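Local coordinates for aspartate aminotransferase (Giardia lamblia, PDB 3MEB), which probably catalyses the pyridoxal-phosphate-dependent transfer of an amino group from L-aspartate to 2-oxoglutarate, giving oxaloacetate and L-glutamate, and works as a homodimer, at residues Lys51-Gly55 / Ser410-Val414; Cys123-Ser127 / Trp322-Ala326; His133-Phe138 / Gln317-Trp322; Leu185-Phe189 / Gly216-Thr220; Arg356-Arg361 / Met422-Glu427. All blocks are in the same frame, centred on the assembly; numbering follows the deposited sequence.

Contact 1 of 5, residues Lys51-Gly55 / Ser410-Val414; sequences KVNLG and SIYLV
Val52 and Ile411 face each other across a two-stranded parallel sheet, strands 52-54 and 411-413, whose axes come within 4.8 Å and diverge by only 9°. Three backbone hydrogen bonds make the ladder. Val52 N donates to Ser410 O at 2.9 Å, and Val52 O accepts from Tyr412 N almost head-on, with a C=O...N angle of 174°. The third, Leu54 N to Tyr412 O at 2.7 Å, is more bent, its N-H...O angle being 134°. On one face, the side chains of Val52 and Ile411 lie alongside each other, with Val52 CB 4.1 Å from Ile411 CG1. Ile411 CG2, set anti to the backbone N, reaches Leu54 CD1 at 3.6 Å. Helix 430-443 packs on this face through Tyr432. The other face carries Asn53 and Tyr412; the Tyr412 ring turns its edge to Val52 O, which lies 3.7 Å from Tyr412 CD2. Asn53 OD1 accepts from Gly55 N at 3.2 Å, an Asx turn that shapes the chain as it leaves the strand. Farther out, Asp46 OD2 receives both Tyr412 OH and Ser410 OG, while Lys51 NZ bonds to the backbone oxygens of Tyr43 and Asp46. This pairing, in the small domain as known for the family, thus rests on main-chain bonds, with an apolar face against a helix and a polar fringe tied to the last turn of helix 37-45 and to Asp46 just after it.

Contact 2 of 5, residues Cys123-Ser127 / Trp322-Ala326; sequences CQSLS and WSMSA. With EDO (1,2-ethanediol), chain L.
Leu126 and Trp322 meet from opposite directions: Trp322 chi1 of 62° sets the indole between its own backbone N and carbonyl carbon, and Leu126, with CG anti to its carbonyl carbon, lays CD1 over the ring. That Leu126 methyl sits 3.3 Å from the centroid of the six-membered ring of Trp322 and 15° off its normal, a close CH-pi contact. Trp322 NE1 donates to Ser325 OG at 3.1 Å with an N-H...O angle of 166°, which limits the ring's rotation, while Ser125 OG merely packs at the edge, 3.4 Å from Trp322 CZ2. Gln124 extends alongside Ser325 CB and gives a weak bond from NE2 to Ala326 O at 3.0 Å. One water joins Gln124 NE2, Ser125 O and Ala326 N; a second lies between Gln124 O and Ser325 OG. Leu126 of the second subunit also packs on Trp322, and Arg285 of that subunit bonds to Trp322 O. After strand 120-125 the chain turns at Leu126, an inverse gamma turn, to reach Ser127, which binds pyridoxal phosphate. In this buried joint at the dimer interface, one weak direct bond between the segments is thus supplemented by two waters, while Ser325 OG satisfies the indole N-H from within its own loop.

Contact 3 of 5, residues His133-Phe138 / Gln317-Trp322; sequences HIGFEF and QIRKTW. With EDO (1,2-ethanediol), chain L.
Gln317 runs antiparallel alongside Ile134 and Glu137, joining helix 127-142, which follows strand 120-125 in the large cofactor-binding domain of the aminotransferase fold, to the end of helix 300-319. Its amide nitrogen NE2 serves two acceptors. Gln317 NE2 meets Ile134 O at 2.9 Å, on a lone pair in the carbonyl plane, although that oxygen already takes the helical bond from Phe138 N. Glu137 OE1, 2.8 Å from Gln317 NE2, is instead approached from above the carboxylate, whose plane stands at 90° to the amide. With CG anti to its backbone N (chi1 175°) and an extended chain, Glu137 carries this oxygen back to Gln317. On the far end of the amide, Gln317 OE1 lies near the edge of the Phe138 ring, the two planes only 27° apart. Next to the polar group, Ile134 and Ile318 are set roughly perpendicular, Ile134 CD1 touching Ile318 CG1 at 3.6 Å. Lys164 of the second subunit forms a salt bridge with Glu137 OE1 and also bonds to His133 NE2 and Thr321 OG1, so the carboxylate links the helix packing to the dimer interface. At the loop end, Ile134 CG1 comes within 3.7 Å of Trp322 CH2.

Contact 4 of 5, residues Leu185-Phe189 / Gly216-Thr220; sequences LEIDF and GIDFT. With EDO (1,2-ethanediol), chain J.
Ile187 reaches across to Ile217 and Phe219, joining two loops of the large domain of the aminotransferase fold. They follow strands 174-176 and 204-208 of its mixed seven-stranded sheet, and each leads into a helix: 189-198, with Asp188 at its N-cap position, and 221-234, with Thr220 at its N-cap. From Ile187 CB the side chain divides. Ile187 CG2, anti to the backbone N, lies 3.8 Å from Phe219 CE1, where the branch comes crosswise to the ring. The other branch begins with Ile187 CG1, 3.8 Å from Ile217 CG2; chi1 of -63° directs it there, and the two isoleucines pass flank to flank, their tips pointing opposite ways. At the tip, Ile187 CD1 touches the same Ile217 CG2 at 3.7 Å and continues to the main chain, 3.4 Å from Asp218 C. Ile217 sends its own CD1 the other way, to Leu185 CB at 3.9 Å. Beyond Ile187, the Phe189 and Phe219 rings meet obliquely, their planes at 67°. Trp224 and Tyr178 each pack edge-to-face with Phe219, while the carboxylate of Asp218 turns to the backbone nitrogens of Ala211 and His212. An ethanediol molecule, probably from the crystallisation liquor, takes a weak bond at its O2 from Phe219 N, 2.9 Å away.

Contact 5 of 5, residues Arg356-Arg361 / Met422-Glu427; sequences RIHRMR and MCGLTE
Met360 lies at the apolar centre, its side chain and that of Leu425 overlapping lengthwise from opposing backbones so that Met360 SD stands 3.9 Å from Leu425 CB. Bends at chi2 (-55°) and chi3 fold the thioether over the chain beyond, bringing Met360 SD to 3.4 Å from Thr426 CA. One turn back along helix 340-370, Ile357 lies athwart Met422, with Ile357 CG2 4.1 Å from Met422 CB. Ile357 CD1, on the other branch, lies 3.9 Å from Cys423 SG. At one margin Met422 lies over a face of the Arg361 guanidinium, Met422 CG being 3.7 Å from Arg361 NH1. At the polar edge, Arg356 bends at chi3 and grips Leu425 O end-on with both terminal nitrogens, NH1 at 3.0 Å and NH2 at 2.9 Å. The oxygen is only 5° out of the guanidinium plane, and NH1 approaches it nearly in line with the carbonyl. Arg356 NH1 also donates to Arg60 O. Helix 340-370 thus holds the 422-427 loop, part of the small domain in keeping with this family, through sulfur-rich packing: Arg356 bonds the loop's Leu425 O, whereas Arg361 offers Met422 a guanidinium face while its nitrogens bond outside the contact, to Ile385 O, Gly390 O, Phe392 O and Thr393 OG1.

Contacts 1, 2, 3 and 5 are largely buried, while contact 4 is only partly so. Contacts 2 and 3 share Trp322, have centres 9 Å apart and both reach the second subunit; water-mediated links mark contact 2, whereas a glutamine amide and a carboxylate mark contact 3. Contacts 1 and 5 form another neighbourhood, more than 30 Å from contact 2 between centres, where Leu54 CD2 packs on Gly424 C at 3.6 Å and helix 430-443 touches both. Contact 1 relies on strand pairing, contact 5 on methionines and arginine-to-carbonyl bonds. Contact 4 touches none of the others, coming nearest to contact 5, about 7 Å between nearest atoms; it joins two loops through apolar side chains, without direct hydrogen bonds.

Contact 1 of 5, residues Lys51-Gly55 / Ser410-Val414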
# COMPACT_ATOMS: atom_id res chain seq x y z
N LYS A 51 4.95 -18.76 -27.50
CA LYS A 51 3.98 -18.32 -26.48
C LYS A 51 3.57 -16.86 -26.62
O LYS A 51 4.38 -16.01 -26.98
CB LYS A 51 4.54 -18.56 -25.06
CG LYS A 51 5.79 -17.80 -24.71
CD LYS A 51 6.28 -18.29 -23.37
CE LYS A 51 7.33 -17.42 -22.74
NZ LYS A 51 7.64 -17.94 -21.38
N VAL A 52 2.32 -16.56 -26.31
CA VAL A 52 1.78 -15.19 -26.47
C VAL A 52 1.01 -14.85 -25.21
O VAL A 52 0.09 -15.60 -24.83
CB VAL A 52 0.81 -15.06 -27.68
CG1 VAL A 52 0.36 -13.59 -27.84
CG2 VAL A 52 1.46 -15.60 -29.03
N ASN A 53 1.35 -13.73 -24.56
CA ASN A 53 0.66 -13.31 -23.34
C ASN A 53 -0.43 -12.30 -23.65
O ASN A 53 -0.13 -11.17 -23.96
CB ASN A 53 1.64 -12.68 -22.34
CG ASN A 53 0.99 -12.37 -20.98
OD1 ASN A 53 -0.21 -12.63 -20.76
ND2 ASN A 53 1.80 -11.84 -20.04
N LEU A 54 -1.70 -12.70 -23.57
CA LEU A 54 -2.80 -11.77 -23.92
C LEU A 54 -3.73 -11.64 -22.71
O LEU A 54 -4.93 -11.56 -22.85
CB LEU A 54 -3.59 -12.29 -25.14
CG LEU A 54 -2.77 -12.57 -26.39
CD1 LEU A 54 -3.64 -13.23 -27.50
CD2 LEU A 54 -2.18 -11.25 -26.88
N GLY A 55 -3.12 -11.63 -21.53
CA GLY A 55 -3.82 -11.74 -20.25
C GLY A 55 -3.99 -10.39 -19.58
O GLY A 55 -4.89 -9.62 -19.94
N SER A 410 -0.14 -22.28 -26.47
CA SER A 410 0.51 -21.42 -25.48
C SER A 410 0.13 -19.93 -25.64
O SER A 410 0.97 -19.06 -25.52
CB SER A 410 2.04 -21.63 -25.50
OG SER A 410 2.41 -22.95 -25.04
N ILE A 411 -1.14 -19.69 -25.92
CA ILE A 411 -1.69 -18.34 -25.95
C ILE A 411 -2.55 -18.13 -24.69
O ILE A 411 -3.47 -18.91 -24.44
CB ILE A 411 -2.53 -18.13 -27.21
CG1 ILE A 411 -1.65 -18.27 -28.46
CG2 ILE A 411 -3.18 -16.78 -27.21
CD1 ILE A 411 -2.44 -18.28 -29.77
N TYR A 412 -2.23 -17.09 -23.91
CA TYR A 412 -2.86 -16.86 -22.59
C TYR A 412 -3.88 -15.71 -22.63
O TYR A 412 -3.52 -14.55 -22.81
CB TYR A 412 -1.76 -16.62 -21.54
CG TYR A 412 -0.94 -17.87 -21.32
CD1 TYR A 412 -1.31 -18.81 -20.39
CD2 TYR A 412 0.15 -18.15 -22.12
CE1 TYR A 412 -0.59 -19.97 -20.21
CE2 TYR A 412 0.88 -19.31 -21.97
CZ TYR A 412 0.50 -20.23 -21.00
OH TYR A 412 1.21 -21.42 -20.84
N LEU A 413 -5.15 -16.08 -22.48
CA LEU A 413 -6.28 -15.19 -22.42
C LEU A 413 -6.98 -15.36 -21.10
O LEU A 413 -6.87 -16.41 -20.47
CB LEU A 413 -7.32 -15.56 -23.50
CG LEU A 413 -6.90 -15.37 -24.94
CD1 LEU A 413 -7.08 -16.66 -25.73
CD2 LEU A 413 -7.70 -14.25 -25.51
N VAL A 414 -7.73 -14.34 -20.72
CA VAL A 414 -8.65 -14.43 -19.60
C VAL A 414 -9.83 -15.32 -19.94
O VAL A 414 -10.53 -15.13 -20.95
CB VAL A 414 -9.15 -13.05 -19.17
CG1 VAL A 414 -10.26 -13.18 -18.12
CG2 VAL A 414 -7.98 -12.22 -18.67

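Contact 2 of 5, residues Cys123-Ser127 / Trp322-Ala326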
# COMPACT_ATOMS: atom_id res chain seq x y z
N CYS A 123 -6.41 12.64 -2.12
CA CYS A 123 -5.46 11.91 -1.27
C CYS A 123 -4.80 10.82 -2.10
O CYS A 123 -5.49 9.99 -2.70
CB CYS A 123 -6.19 11.29 -0.07
SG CYS A 123 -5.23 10.35 1.12
N GLN A 124 -3.47 10.84 -2.12
CA GLN A 124 -2.72 9.77 -2.73
C GLN A 124 -3.12 8.44 -2.17
O GLN A 124 -3.38 8.31 -0.96
CB GLN A 124 -1.21 9.95 -2.50
CG GLN A 124 -0.37 8.97 -3.29
CD GLN A 124 1.11 9.29 -3.21
OE1 GLN A 124 1.48 10.45 -3.03
NE2 GLN A 124 1.95 8.27 -3.25
N SER A 125 -3.17 7.45 -3.04
CA SER A 125 -3.40 6.10 -2.58
C SER A 125 -2.62 5.11 -3.40
O SER A 125 -1.86 5.50 -4.26
CB SER A 125 -4.89 5.76 -2.55
OG SER A 125 -5.09 4.56 -1.87
N LEU A 126 -2.75 3.82 -3.08
CA LEU A 126 -1.95 2.79 -3.72
C LEU A 126 -2.57 2.37 -5.06
O LEU A 126 -3.25 1.34 -5.17
CB LEU A 126 -1.79 1.60 -2.79
CG LEU A 126 -0.83 1.86 -1.65
CD1 LEU A 126 -1.06 0.76 -0.67
CD2 LEU A 126 0.64 1.90 -2.06
N SER A 127 -2.34 3.21 -6.06
CA SER A 127 -2.89 3.07 -7.40
C SER A 127 -4.41 2.91 -7.39
O SER A 127 -5.08 3.28 -6.41
CB SER A 127 -2.18 1.90 -8.13
OG SER A 127 -2.32 2.01 -9.54
N TRP A 322 -1.78 1.25 5.85
CA TRP A 322 -0.40 1.24 5.40
C TRP A 322 0.42 2.52 5.72
O TRP A 322 1.50 2.72 5.15
CB TRP A 322 -0.31 0.93 3.89
CG TRP A 322 -0.95 1.87 3.01
CD1 TRP A 322 -0.47 3.07 2.63
CD2 TRP A 322 -2.20 1.69 2.30
NE1 TRP A 322 -1.34 3.68 1.75
CE2 TRP A 322 -2.42 2.86 1.55
CE3 TRP A 322 -3.16 0.67 2.27
CZ2 TRP A 322 -3.54 3.02 0.74
CZ3 TRP A 322 -4.27 0.83 1.49
CH2 TRP A 322 -4.47 2.01 0.75
N SER A 323 -0.09 3.31 6.67
CA SER A 323 0.53 4.50 7.23
C SER A 323 0.52 5.72 6.32
O SER A 323 -0.23 6.69 6.58
CB SER A 323 1.92 4.21 7.79
OG SER A 323 2.21 5.22 8.73
N MET A 324 1.29 5.66 5.24
CA MET A 324 1.10 6.62 4.15
C MET A 324 1.63 5.97 2.87
O MET A 324 2.15 4.83 2.92
CB MET A 324 1.72 7.98 4.45
CG MET A 324 3.18 8.06 4.27
SD MET A 324 4.11 6.96 5.32
CE MET A 324 3.99 7.84 6.92
N SER A 325 1.49 6.66 1.75
CA SER A 325 1.56 6.01 0.45
C SER A 325 3.00 6.10 -0.11
O SER A 325 3.90 6.63 0.56
CB SER A 325 0.45 6.56 -0.47
OG SER A 325 -0.86 6.14 0.01
N ALA A 326 3.23 5.49 -1.26
CA ALA A 326 4.58 5.22 -1.72
C ALA A 326 5.15 6.32 -2.62
O ALA A 326 4.52 6.74 -3.58
CB ALA A 326 4.64 3.87 -2.44
C1 EDO L . 5.55 5.51 10.93
O1 EDO L . 4.66 4.96 9.94
C2 EDO L . 5.13 6.86 11.46
O2 EDO L . 4.41 6.72 12.70
O HOH W 1 1.10 5.33 -3.74
O HOH W 2 -1.70 8.53 1.08

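Contact 3 of 5, residues His133-Phe138 / Gln317-Trp322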
# COMPACT_ATOMS: atom_id res chain seq x y z
N HIS A 133 -10.28 0.68 -2.59
CA HIS A 133 -10.37 0.26 -1.21
C HIS A 133 -10.74 1.43 -0.27
O HIS A 133 -11.74 1.35 0.45
CB HIS A 133 -9.11 -0.46 -0.72
CG HIS A 133 -9.12 -0.73 0.75
ND1 HIS A 133 -9.98 -1.65 1.33
CD2 HIS A 133 -8.41 -0.19 1.76
CE1 HIS A 133 -9.79 -1.65 2.64
NE2 HIS A 133 -8.85 -0.77 2.93
N ILE A 134 -9.92 2.46 -0.28
CA ILE A 134 -10.08 3.59 0.65
C ILE A 134 -11.37 4.37 0.37
O ILE A 134 -12.07 4.79 1.31
CB ILE A 134 -8.85 4.54 0.64
CG1 ILE A 134 -7.63 3.82 1.22
CG2 ILE A 134 -9.14 5.83 1.47
CD1 ILE A 134 -7.76 3.47 2.73
N GLY A 135 -11.71 4.49 -0.91
CA GLY A 135 -12.92 5.20 -1.32
C GLY A 135 -14.19 4.41 -0.98
O GLY A 135 -15.16 4.97 -0.43
N PHE A 136 -14.16 3.09 -1.20
CA PHE A 136 -15.27 2.21 -0.76
C PHE A 136 -15.50 2.30 0.77
O PHE A 136 -16.65 2.45 1.26
CB PHE A 136 -15.00 0.76 -1.15
CG PHE A 136 -15.20 0.44 -2.60
CD1 PHE A 136 -15.25 1.43 -3.58
CD2 PHE A 136 -15.28 -0.89 -3.01
CE1 PHE A 136 -15.39 1.09 -4.93
CE2 PHE A 136 -15.42 -1.21 -4.35
CZ PHE A 136 -15.47 -0.23 -5.30
N GLU A 137 -14.41 2.18 1.52
CA GLU A 137 -14.48 2.27 2.96
C GLU A 137 -14.90 3.68 3.41
O GLU A 137 -15.69 3.83 4.35
CB GLU A 137 -13.13 1.92 3.60
CG GLU A 137 -13.08 2.10 5.11
CD GLU A 137 -11.70 1.85 5.67
OE1 GLU A 137 -10.67 2.36 5.12
OE2 GLU A 137 -11.63 1.16 6.71
N PHE A 138 -14.42 4.69 2.71
CA PHE A 138 -14.81 6.09 3.02
C PHE A 138 -16.34 6.23 3.01
O PHE A 138 -16.94 6.78 3.91
CB PHE A 138 -14.16 7.02 2.00
CG PHE A 138 -14.52 8.49 2.17
CD1 PHE A 138 -13.74 9.31 2.97
CD2 PHE A 138 -15.57 9.04 1.46
CE1 PHE A 138 -14.04 10.69 3.11
CE2 PHE A 138 -15.89 10.42 1.60
CZ PHE A 138 -15.12 11.24 2.43
N GLN A 317 -7.90 6.67 7.60
CA GLN A 317 -8.08 5.30 7.10
C GLN A 317 -6.76 4.69 6.70
O GLN A 317 -6.41 3.56 7.11
CB GLN A 317 -9.04 5.28 5.91
CG GLN A 317 -10.52 5.59 6.28
CD GLN A 317 -11.29 5.88 5.05
OE1 GLN A 317 -11.84 6.99 4.87
NE2 GLN A 317 -11.27 4.92 4.13
N ILE A 318 -6.01 5.45 5.91
CA ILE A 318 -4.74 4.99 5.39
C ILE A 318 -3.73 4.71 6.52
O ILE A 318 -3.03 3.70 6.49
CB ILE A 318 -4.22 5.99 4.36
CG1 ILE A 318 -5.00 5.78 3.05
CG2 ILE A 318 -2.70 5.83 4.10
CD1 ILE A 318 -4.72 6.89 1.99
N ARG A 319 -3.72 5.60 7.52
CA ARG A 319 -2.83 5.48 8.69
C ARG A 319 -2.94 4.11 9.31
O ARG A 319 -1.92 3.51 9.66
CB ARG A 319 -3.17 6.53 9.76
CG ARG A 319 -2.28 6.51 10.98
CD ARG A 319 -0.77 6.50 10.66
NE ARG A 319 -0.00 7.01 11.80
CZ ARG A 319 1.26 6.70 12.09
NH1 ARG A 319 1.97 5.82 11.35
NH2 ARG A 319 1.82 7.26 13.15
N LYS A 320 -4.18 3.63 9.44
CA LYS A 320 -4.50 2.33 10.00
C LYS A 320 -4.29 1.13 9.09
O LYS A 320 -4.41 -0.02 9.54
CB LYS A 320 -5.94 2.30 10.47
CG LYS A 320 -6.28 3.38 11.42
CD LYS A 320 -7.75 3.25 11.84
CE LYS A 320 -8.52 4.45 11.51
NZ LYS A 320 -9.80 4.45 12.23
N THR A 321 -3.90 1.38 7.84
CA THR A 321 -3.81 0.36 6.82
C THR A 321 -2.39 0.18 6.34
O THR A 321 -1.85 -0.92 6.46
CB THR A 321 -4.81 0.65 5.64
OG1 THR A 321 -6.05 1.08 6.18
CG2 THR A 321 -5.06 -0.62 4.84
N TRP A 322 -1.78 1.25 5.85
CA TRP A 322 -0.40 1.24 5.40
C TRP A 322 0.42 2.52 5.72
O TRP A 322 1.50 2.72 5.15
CB TRP A 322 -0.31 0.93 3.89
CG TRP A 322 -0.95 1.87 3.01
CD1 TRP A 322 -0.47 3.07 2.63
CD2 TRP A 322 -2.20 1.69 2.30
NE1 TRP A 322 -1.34 3.68 1.75
CE2 TRP A 322 -2.42 2.86 1.55
CE3 TRP A 322 -3.16 0.67 2.27
CZ2 TRP A 322 -3.54 3.02 0.74
CZ3 TRP A 322 -4.27 0.83 1.49
CH2 TRP A 322 -4.47 2.01 0.75
C1 EDO L . 5.55 5.51 10.93
O1 EDO L . 4.66 4.96 9.94
C2 EDO L . 5.13 6.86 11.46
O2 EDO L . 4.41 6.72 12.70

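Contact 4 of 5, residues Leu185-Phe189 / Gly216-Thr220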
# COMPACT_ATOMS: atom_id res chain seq x y z
N LEU A 185 -22.51 -7.42 -27.66
CA LEU A 185 -21.68 -6.32 -27.12
C LEU A 185 -22.31 -4.95 -27.38
O LEU A 185 -21.81 -4.16 -28.19
CB LEU A 185 -20.26 -6.34 -27.70
CG LEU A 185 -19.31 -7.47 -27.34
CD1 LEU A 185 -17.87 -7.19 -27.85
CD2 LEU A 185 -19.36 -7.63 -25.84
N GLU A 186 -23.40 -4.69 -26.68
CA GLU A 186 -24.07 -3.40 -26.73
C GLU A 186 -24.69 -3.18 -25.35
O GLU A 186 -25.18 -4.13 -24.75
CB GLU A 186 -25.13 -3.39 -27.83
CG GLU A 186 -25.96 -2.11 -27.84
CD GLU A 186 -27.14 -2.14 -28.79
OE1 GLU A 186 -27.63 -3.24 -29.13
OE2 GLU A 186 -27.59 -1.04 -29.20
N ILE A 187 -24.62 -1.96 -24.85
CA ILE A 187 -25.24 -1.60 -23.59
C ILE A 187 -26.77 -1.47 -23.77
O ILE A 187 -27.26 -0.76 -24.66
CB ILE A 187 -24.65 -0.29 -23.01
CG1 ILE A 187 -23.18 -0.48 -22.70
CG2 ILE A 187 -25.45 0.17 -21.72
CD1 ILE A 187 -22.33 0.79 -22.69
N ASP A 188 -27.51 -2.15 -22.90
CA ASP A 188 -28.97 -2.12 -22.91
C ASP A 188 -29.38 -0.85 -22.19
O ASP A 188 -29.93 -0.89 -21.08
CB ASP A 188 -29.50 -3.38 -22.24
CG ASP A 188 -31.00 -3.45 -22.19
OD1 ASP A 188 -31.70 -2.61 -22.84
OD2 ASP A 188 -31.50 -4.35 -21.49
N PHE A 189 -29.15 0.28 -22.86
CA PHE A 189 -29.17 1.59 -22.24
C PHE A 189 -30.52 2.01 -21.68
O PHE A 189 -30.60 2.71 -20.66
CB PHE A 189 -28.60 2.65 -23.17
CG PHE A 189 -28.33 3.95 -22.48
CD1 PHE A 189 -27.39 4.02 -21.46
CD2 PHE A 189 -29.07 5.07 -22.79
CE1 PHE A 189 -27.18 5.22 -20.79
CE2 PHE A 189 -28.87 6.27 -22.12
CZ PHE A 189 -27.93 6.35 -21.13
N GLY A 216 -15.20 -3.37 -23.07
CA GLY A 216 -14.67 -2.46 -24.10
C GLY A 216 -15.77 -1.67 -24.78
O GLY A 216 -15.55 -1.09 -25.86
N ILE A 217 -16.98 -1.74 -24.20
CA ILE A 217 -18.14 -0.98 -24.69
C ILE A 217 -18.41 0.10 -23.66
O ILE A 217 -18.51 -0.20 -22.47
CB ILE A 217 -19.43 -1.87 -24.78
CG1 ILE A 217 -19.18 -3.19 -25.53
CG2 ILE A 217 -20.58 -1.09 -25.42
CD1 ILE A 217 -18.41 -3.07 -26.79
N ASP A 218 -18.50 1.36 -24.10
CA ASP A 218 -18.64 2.50 -23.21
C ASP A 218 -19.98 3.19 -23.47
O ASP A 218 -20.53 3.11 -24.58
CB ASP A 218 -17.49 3.53 -23.47
CG ASP A 218 -16.13 3.14 -22.88
OD1 ASP A 218 -15.99 2.13 -22.14
OD2 ASP A 218 -15.14 3.90 -23.16
N PHE A 219 -20.51 3.87 -22.47
CA PHE A 219 -21.53 4.90 -22.73
C PHE A 219 -20.94 5.94 -23.68
O PHE A 219 -19.81 6.40 -23.49
CB PHE A 219 -21.95 5.63 -21.45
CG PHE A 219 -22.56 4.74 -20.36
CD1 PHE A 219 -23.60 3.88 -20.63
CD2 PHE A 219 -22.12 4.83 -19.05
CE1 PHE A 219 -24.14 3.12 -19.65
CE2 PHE A 219 -22.69 4.09 -18.06
CZ PHE A 219 -23.69 3.23 -18.34
N THR A 220 -21.73 6.34 -24.67
CA THR A 220 -21.35 7.46 -25.52
C THR A 220 -21.56 8.81 -24.82
O THR A 220 -22.19 8.88 -23.77
CB THR A 220 -22.16 7.44 -26.81
OG1 THR A 220 -23.56 7.70 -26.54
CG2 THR A 220 -21.94 6.09 -27.52
C1 EDO J . -19.01 3.18 -18.58
O1 EDO J . -18.73 1.88 -18.03
C2 EDO J . -18.03 3.51 -19.70
O2 EDO J . -18.47 4.55 -20.56

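Contact 5 of 5, residues Arg356-Arg361 / Met422-Glu427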
# COMPACT_ATOMS: atom_id res chain seq x y z
N ARG A 356 -0.41 1.89 -31.39
CA ARG A 356 0.04 0.50 -31.62
C ARG A 356 -1.09 -0.51 -31.39
O ARG A 356 -1.23 -1.50 -32.13
CB ARG A 356 1.27 0.14 -30.79
CG ARG A 356 2.08 -0.97 -31.45
CD ARG A 356 3.26 -1.46 -30.61
NE ARG A 356 2.83 -2.37 -29.54
CZ ARG A 356 2.38 -3.61 -29.70
NH1 ARG A 356 1.99 -4.31 -28.64
NH2 ARG A 356 2.24 -4.14 -30.92
N ILE A 357 -1.90 -0.23 -30.39
CA ILE A 357 -3.03 -1.06 -30.07
C ILE A 357 -4.01 -1.09 -31.25
O ILE A 357 -4.45 -2.15 -31.64
CB ILE A 357 -3.73 -0.59 -28.78
CG1 ILE A 357 -2.83 -0.87 -27.57
CG2 ILE A 357 -5.09 -1.29 -28.62
CD1 ILE A 357 -3.35 -0.20 -26.28
N HIS A 358 -4.31 0.08 -31.81
CA HIS A 358 -5.17 0.12 -32.98
C HIS A 358 -4.58 -0.68 -34.14
O HIS A 358 -5.28 -1.47 -34.75
CB HIS A 358 -5.52 1.57 -33.35
CG HIS A 358 -6.60 2.13 -32.50
ND1 HIS A 358 -7.89 1.64 -32.52
CD2 HIS A 358 -6.59 3.11 -31.56
CE1 HIS A 358 -8.62 2.29 -31.64
NE2 HIS A 358 -7.85 3.20 -31.05
N ARG A 359 -3.31 -0.51 -34.45
CA ARG A 359 -2.70 -1.28 -35.53
C ARG A 359 -2.78 -2.81 -35.31
O ARG A 359 -2.98 -3.56 -36.26
CB ARG A 359 -1.23 -0.87 -35.72
CG ARG A 359 -1.10 0.51 -36.34
CD ARG A 359 0.33 0.79 -36.86
NE ARG A 359 1.33 0.72 -35.78
CZ ARG A 359 1.65 1.73 -34.98
NH1 ARG A 359 1.06 2.93 -35.11
NH2 ARG A 359 2.57 1.57 -34.04
N MET A 360 -2.67 -3.24 -34.05
CA MET A 360 -2.84 -4.65 -33.70
C MET A 360 -4.29 -5.11 -33.81
O MET A 360 -4.56 -6.21 -34.21
CB MET A 360 -2.30 -4.93 -32.30
CG MET A 360 -0.77 -4.83 -32.15
SD MET A 360 0.22 -5.83 -33.28
CE MET A 360 0.34 -4.74 -34.71
N ARG A 361 -5.24 -4.26 -33.46
CA ARG A 361 -6.65 -4.57 -33.72
C ARG A 361 -6.89 -4.83 -35.21
O ARG A 361 -7.47 -5.85 -35.58
CB ARG A 361 -7.52 -3.42 -33.26
CG ARG A 361 -7.63 -3.30 -31.74
CD ARG A 361 -8.54 -2.12 -31.34
NE ARG A 361 -8.59 -2.00 -29.89
CZ ARG A 361 -9.14 -2.90 -29.08
NH1 ARG A 361 -9.70 -4.01 -29.55
NH2 ARG A 361 -9.12 -2.70 -27.78
N MET A 422 -4.86 -6.72 -26.14
CA MET A 422 -4.36 -6.47 -27.48
C MET A 422 -2.90 -6.06 -27.44
O MET A 422 -2.20 -6.22 -28.44
CB MET A 422 -5.22 -5.36 -28.10
CG MET A 422 -6.71 -5.73 -28.20
SD MET A 422 -7.02 -7.37 -28.84
CE MET A 422 -7.15 -7.07 -30.61
N CYS A 423 -2.46 -5.53 -26.29
CA CYS A 423 -1.07 -5.11 -26.02
C CYS A 423 -0.04 -6.22 -26.16
O CYS A 423 1.13 -5.97 -26.43
CB CYS A 423 -0.99 -4.62 -24.55
SG CYS A 423 -1.88 -3.13 -24.14
N GLY A 424 -0.48 -7.47 -25.99
CA GLY A 424 0.39 -8.64 -26.22
C GLY A 424 0.60 -9.07 -27.67
O GLY A 424 1.43 -9.96 -27.93
N LEU A 425 -0.10 -8.44 -28.61
CA LEU A 425 0.04 -8.76 -30.03
C LEU A 425 1.15 -7.95 -30.62
O LEU A 425 1.41 -6.82 -30.19
CB LEU A 425 -1.22 -8.46 -30.79
CG LEU A 425 -2.47 -9.21 -30.32
CD1 LEU A 425 -3.71 -8.49 -30.87
CD2 LEU A 425 -2.46 -10.65 -30.77
N THR A 426 1.80 -8.53 -31.63
CA THR A 426 2.85 -7.87 -32.39
C THR A 426 2.70 -8.19 -33.86
O THR A 426 1.94 -9.05 -34.25
CB THR A 426 4.26 -8.31 -31.91
OG1 THR A 426 4.48 -9.72 -32.17
CG2 THR A 426 4.39 -8.03 -30.41
N GLU A 427 3.44 -7.49 -34.69
CA GLU A 427 3.48 -7.84 -36.10
C GLU A 427 3.90 -9.30 -36.32
O GLU A 427 3.42 -9.95 -37.24
CB GLU A 427 4.40 -6.89 -36.86
CG GLU A 427 3.97 -5.43 -36.70
CD GLU A 427 3.89 -4.69 -38.02
OE1 GLU A 427 4.95 -4.56 -38.70
OE2 GLU A 427 2.75 -4.25 -38.34